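PDB 1F7C: Rho GTPase-activating protein 26 from Gallus gallus, which stimulates GTP hydrolysis by the small GTPases RHOA and CDC42 through its RhoGAP (BH) domain, the part of the longer protein modelled here. Local coordinates for residues 152-156 against 215-219; 111-115 against 148-152. All blocks are in the same frame, centred on the assembly; numbering follows the deposited sequence.

Contact 1: residues 152-156 against 215-219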
loop_
_atom_site.group_PDB
_atom_site.type_symbol
_atom_site.label_atom_id
_atom_site.label_comp_id
_atom_site.label_asym_id
_atom_site.label_seq_id
_atom_site.Cartn_x
_atom_site.Cartn_y
_atom_site.Cartn_z
ATOM N N LEU A 152 -2.008 -1.065 -6.927
ATOM C CA LEU A 152 -2.791 -1.212 -5.722
ATOM C C LEU A 152 -3.051 -2.712 -5.464
ATOM O O LEU A 152 -3.107 -3.168 -4.320
ATOM C CB LEU A 152 -4.113 -0.462 -5.900
ATOM C CG LEU A 152 -4.967 -0.223 -4.663
ATOM C CD1 LEU A 152 -4.200 0.649 -3.656
ATOM C CD2 LEU A 152 -6.264 0.445 -5.089
ATOM N N HIS A 153 -3.205 -3.470 -6.543
ATOM C CA HIS A 153 -3.458 -4.902 -6.446
ATOM C C HIS A 153 -2.248 -5.644 -5.867
ATOM O O HIS A 153 -2.395 -6.464 -4.961
ATOM C CB HIS A 153 -3.806 -5.471 -7.825
ATOM C CG HIS A 153 -4.263 -6.894 -7.789
ATOM N ND1 HIS A 153 -4.518 -7.625 -8.929
ATOM C CD2 HIS A 153 -4.532 -7.717 -6.746
ATOM C CE1 HIS A 153 -4.926 -8.835 -8.590
ATOM N NE2 HIS A 153 -4.944 -8.917 -7.272
ATOM N N LEU A 154 -1.062 -5.357 -6.399
ATOM C CA LEU A 154 0.167 -5.979 -5.928
ATOM C C LEU A 154 0.385 -5.664 -4.463
ATOM O O LEU A 154 0.772 -6.532 -3.692
ATOM C CB LEU A 154 1.381 -5.469 -6.704
ATOM C CG LEU A 154 1.515 -5.802 -8.184
ATOM C CD1 LEU A 154 2.706 -5.039 -8.772
ATOM C CD2 LEU A 154 1.702 -7.289 -8.357
ATOM N N LEU A 155 0.154 -4.412 -4.087
ATOM C CA LEU A 155 0.335 -3.985 -2.713
ATOM C C LEU A 155 -0.601 -4.646 -1.715
ATOM O O LEU A 155 -0.149 -5.096 -0.672
ATOM C CB LEU A 155 0.190 -2.472 -2.603
ATOM C CG LEU A 155 1.491 -1.679 -2.690
ATOM C CD1 LEU A 155 1.173 -0.181 -2.760
ATOM C CD2 LEU A 155 2.363 -2.005 -1.482
ATOM N N MET A 156 -1.895 -4.693 -2.023
ATOM C CA MET A 156 -2.860 -5.296 -1.107
ATOM C C MET A 156 -2.690 -6.822 -0.971
ATOM O O MET A 156 -2.884 -7.392 0.104
ATOM C CB MET A 156 -4.295 -4.962 -1.540
ATOM C CG MET A 156 -4.671 -3.481 -1.461
ATOM S SD MET A 156 -4.363 -2.734 0.158
ATOM C CE MET A 156 -2.873 -1.851 -0.184
ATOM N N ILE A 215 -12.287 -8.112 -4.423
ATOM C CA ILE A 215 -12.183 -6.797 -5.031
ATOM C C ILE A 215 -11.339 -6.716 -6.295
ATOM O O ILE A 215 -11.766 -6.100 -7.275
ATOM C CB ILE A 215 -11.665 -5.763 -4.009
ATOM C CG1 ILE A 215 -12.787 -5.418 -3.027
ATOM C CG2 ILE A 215 -11.145 -4.519 -4.730
ATOM C CD1 ILE A 215 -12.314 -4.662 -1.813
ATOM N N PHE A 216 -10.156 -7.327 -6.288
ATOM C CA PHE A 216 -9.293 -7.253 -7.464
ATOM C C PHE A 216 -9.420 -8.364 -8.502
ATOM O O PHE A 216 -9.077 -8.159 -9.665
ATOM C CB PHE A 216 -7.822 -7.148 -7.053
ATOM C CG PHE A 216 -7.494 -5.907 -6.280
ATOM C CD1 PHE A 216 -7.513 -5.913 -4.888
ATOM C CD2 PHE A 216 -7.192 -4.717 -6.946
ATOM C CE1 PHE A 216 -7.241 -4.757 -4.166
ATOM C CE2 PHE A 216 -6.919 -3.550 -6.235
ATOM C CZ PHE A 216 -6.945 -3.571 -4.844
ATOM N N ASN A 217 -9.905 -9.537 -8.110
ATOM C CA ASN A 217 -9.998 -10.623 -9.080
ATOM C C ASN A 217 -11.356 -10.830 -9.732
ATOM O O ASN A 217 -11.493 -11.677 -10.608
ATOM C CB ASN A 217 -9.513 -11.930 -8.456
ATOM C CG ASN A 217 -8.062 -11.855 -8.025
ATOM O OD1 ASN A 217 -7.234 -11.255 -8.713
ATOM N ND2 ASN A 217 -7.743 -12.473 -6.891
ATOM N N THR A 218 -12.351 -10.048 -9.324
ATOM C CA THR A 218 -13.688 -10.154 -9.902
ATOM C C THR A 218 -14.227 -8.760 -10.234
ATOM O O THR A 218 -13.802 -7.766 -9.647
ATOM C CB THR A 218 -14.675 -10.837 -8.927
ATOM O OG1 THR A 218 -15.221 -9.855 -8.038
ATOM C CG2 THR A 218 -13.969 -11.919 -8.106
ATOM N N VAL A 219 -15.160 -8.698 -11.180
ATOM C CA VAL A 219 -15.784 -7.443 -11.592
ATOM C C VAL A 219 -16.969 -7.153 -10.679
ATOM O O VAL A 219 -17.692 -8.060 -10.286
ATOM C CB VAL A 219 -16.270 -7.521 -13.051
ATOM C CG1 VAL A 219 -17.173 -6.335 -13.374
ATOM C CG2 VAL A 219 -15.069 -7.549 -13.991
HETATM O O HOH W 1 -5.485 -10.858 -4.959
#
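Two aromatic side chains, H153 in the middle of helix 146-164 and F216 near the C-terminal end of helix 212-217, carry most of this contact. Their planes lie only 5° apart, but the centroids are 4.8 Å apart and the rings have slid so far that they barely overlap. Instead, two CH-pi contacts run in opposite directions: F216 CB lies over the H153 ring, 3.4 Å from its centroid, and H153 CA over the F216 ring, 3.9 Å from its centroid. Apolar packing deepens the joint, with L152 CG 3.9 Å from F216 CZ at the ring edge and M156 CG 3.9 Å from F216 CE1. In this all-helical RhoGAP domain, F216 thereby plugs the last helix into the core, where V141 of helix 130-141 also touches it. No direct hydrogen bond crosses the segments. N217 OD1 approaches H153 CE1 to 3.3 Å, and water 1 makes the polar link: its O is 3.1 Å from H153 NE2 and accepts a weak, 3.4 Å hydrogen bond from N217 ND2.

Contact 2: residues 111-115 against 148-152; sequences PLMMY and NRQML
L112 and N148 supply most of the buried surface and set the register, with their CA atoms 5.9 Å apart. L112 is the second residue of a type I beta turn, P111 to M114, closed by M114 N to P111 O at 2.8 Å; L112 has phi/psi -53/-39, M113 follows at -71/-14, and M114 leaves the turn at a positive phi of 76°. N148 lies on a turn of helix 146-164 and directs CA-to-CB toward the loop. With chi1 m and chi2 63°, its ND2 donates an almost straight hydrogen bond (173°) to L112 O at 2.8 Å, while M114 CG lies 3.4 Å from the same ND2. The L112 side chain (chi1 t, chi2 p) reaches the next helical turn: CD2 is 3.9 Å from L152 CD1, and CD1 is 4.2 Å from M151 CB. L152, also t and p, further meets M113 through CD1 to SD at 4.1 Å. The result is a type I turn in an interhelical loop, tied by an asparagine hydrogen bond to a helix of the all-helical RhoGAP fold.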
loop_
_atom_site.group_PDB
_atom_site.type_symbol
_atom_site.label_atom_id
_atom_site.label_comp_id
_atom_site.label_asym_id
_atom_site.label_seq_id
_atom_site.Cartn_x
_atom_site.Cartn_y
_atom_site.Cartn_z
ATOM N N PRO A 111 -1.548 10.953 -5.013
ATOM C CA PRO A 111 -1.704 9.707 -4.264
ATOM C C PRO A 111 -2.192 8.596 -5.190
ATOM O O PRO A 111 -2.978 8.846 -6.101
ATOM C CB PRO A 111 -2.731 10.074 -3.195
ATOM C CG PRO A 111 -3.567 11.136 -3.885
ATOM C CD PRO A 111 -2.509 11.973 -4.558
ATOM N N LEU A 112 -1.723 7.372 -4.953
ATOM C CA LEU A 112 -2.113 6.225 -5.767
ATOM C C LEU A 112 -3.636 6.078 -5.872
ATOM O O LEU A 112 -4.159 5.746 -6.932
ATOM C CB LEU A 112 -1.505 4.947 -5.187
ATOM C CG LEU A 112 -1.635 3.676 -6.036
ATOM C CD1 LEU A 112 -0.814 3.830 -7.312
ATOM C CD2 LEU A 112 -1.141 2.469 -5.245
ATOM N N MET A 113 -4.345 6.328 -4.773
ATOM C CA MET A 113 -5.805 6.223 -4.746
ATOM C C MET A 113 -6.465 7.346 -5.549
ATOM O O MET A 113 -7.659 7.290 -5.826
ATOM C CB MET A 113 -6.316 6.298 -3.306
ATOM C CG MET A 113 -5.781 5.229 -2.365
ATOM S SD MET A 113 -6.679 3.679 -2.442
ATOM C CE MET A 113 -8.301 4.217 -2.061
ATOM N N MET A 114 -5.682 8.370 -5.887
ATOM C CA MET A 114 -6.140 9.535 -6.664
ATOM C C MET A 114 -7.001 10.593 -5.955
ATOM O O MET A 114 -8.064 10.296 -5.407
ATOM C CB MET A 114 -6.873 9.086 -7.937
ATOM C CG MET A 114 -5.993 8.331 -8.915
ATOM S SD MET A 114 -6.717 8.143 -10.552
ATOM C CE MET A 114 -5.496 9.005 -11.538
ATOM N N TYR A 115 -6.532 11.837 -5.996
ATOM C CA TYR A 115 -7.249 12.958 -5.391
ATOM C C TYR A 115 -8.695 12.972 -5.879
ATOM O O TYR A 115 -9.626 13.203 -5.107
ATOM C CB TYR A 115 -6.561 14.275 -5.769
ATOM C CG TYR A 115 -5.331 14.586 -4.952
ATOM C CD1 TYR A 115 -4.155 15.010 -5.563
ATOM C CD2 TYR A 115 -5.355 14.488 -3.559
ATOM C CE1 TYR A 115 -3.026 15.332 -4.807
ATOM C CE2 TYR A 115 -4.234 14.807 -2.791
ATOM C CZ TYR A 115 -3.073 15.229 -3.422
ATOM O OH TYR A 115 -1.965 15.560 -2.665
ATOM N N ASN A 148 -3.136 2.391 -11.672
ATOM C CA ASN A 148 -3.343 2.588 -10.242
ATOM C C ASN A 148 -3.897 1.307 -9.662
ATOM O O ASN A 148 -3.448 0.846 -8.611
ATOM C CB ASN A 148 -4.326 3.729 -9.971
ATOM C CG ASN A 148 -3.834 5.066 -10.518
ATOM O OD1 ASN A 148 -3.657 5.221 -11.721
ATOM N ND2 ASN A 148 -3.604 6.031 -9.630
ATOM N N ARG A 149 -4.876 0.737 -10.356
ATOM C CA ARG A 149 -5.507 -0.500 -9.925
ATOM C C ARG A 149 -4.466 -1.622 -9.805
ATOM O O ARG A 149 -4.419 -2.343 -8.801
ATOM C CB ARG A 149 -6.616 -0.896 -10.914
ATOM C CG ARG A 149 -7.244 -2.259 -10.618
ATOM C CD ARG A 149 -8.487 -2.592 -11.453
ATOM N NE ARG A 149 -8.306 -2.313 -12.876
ATOM C CZ ARG A 149 -8.604 -1.147 -13.440
ATOM N NH1 ARG A 149 -9.103 -0.162 -12.701
ATOM N NH2 ARG A 149 -8.387 -0.954 -14.734
ATOM N N GLN A 150 -3.618 -1.744 -10.821
ATOM C CA GLN A 150 -2.599 -2.776 -10.841
ATOM C C GLN A 150 -1.612 -2.689 -9.693
ATOM O O GLN A 150 -1.344 -3.689 -9.038
ATOM C CB GLN A 150 -1.833 -2.744 -12.156
ATOM C CG GLN A 150 -2.275 -3.789 -13.157
ATOM C CD GLN A 150 -1.401 -3.791 -14.402
ATOM O OE1 GLN A 150 -0.165 -3.743 -14.309
ATOM N NE2 GLN A 150 -2.032 -3.858 -15.574
ATOM N N MET A 151 -1.054 -1.505 -9.459
ATOM C CA MET A 151 -0.101 -1.354 -8.378
ATOM C C MET A 151 -0.792 -1.580 -7.042
ATOM O O MET A 151 -0.237 -2.204 -6.144
ATOM C CB MET A 151 0.527 0.029 -8.392
ATOM C CG MET A 151 1.684 0.121 -7.445
ATOM S SD MET A 151 2.714 1.528 -7.793
ATOM C CE MET A 151 3.476 0.985 -9.310
ATOM N N LEU A 152 -2.008 -1.065 -6.927
ATOM C CA LEU A 152 -2.791 -1.212 -5.722
ATOM C C LEU A 152 -3.051 -2.712 -5.464
ATOM O O LEU A 152 -3.107 -3.168 -4.320
ATOM C CB LEU A 152 -4.113 -0.462 -5.900
ATOM C CG LEU A 152 -4.967 -0.223 -4.663
ATOM C CD1 LEU A 152 -4.200 0.649 -3.656
ATOM C CD2 LEU A 152 -6.264 0.445 -5.089
#

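In the fold
From the N terminus, the chain passes through helix 94-106 into the loop 111-115, the first half of contact 2. It then runs through helices 115-125 and 130-141 and enters helix 146-164, where residues 148-152 meet 111-115 again, closing a loop of 32 intervening residues. Contact 1 opens on the same helix at 152-156 and closes only near the modelled C-terminal end, at 215-219, after another 58 residues. The two loops therefore neither nest nor cross but follow in series, sharing L152, which faces both partners. Because both contacts use helix 146-164, it joins the interhelical loop to helix 212-217; the contacts also touch directly, F216 CE2 packing 3.8 Å from R149 O.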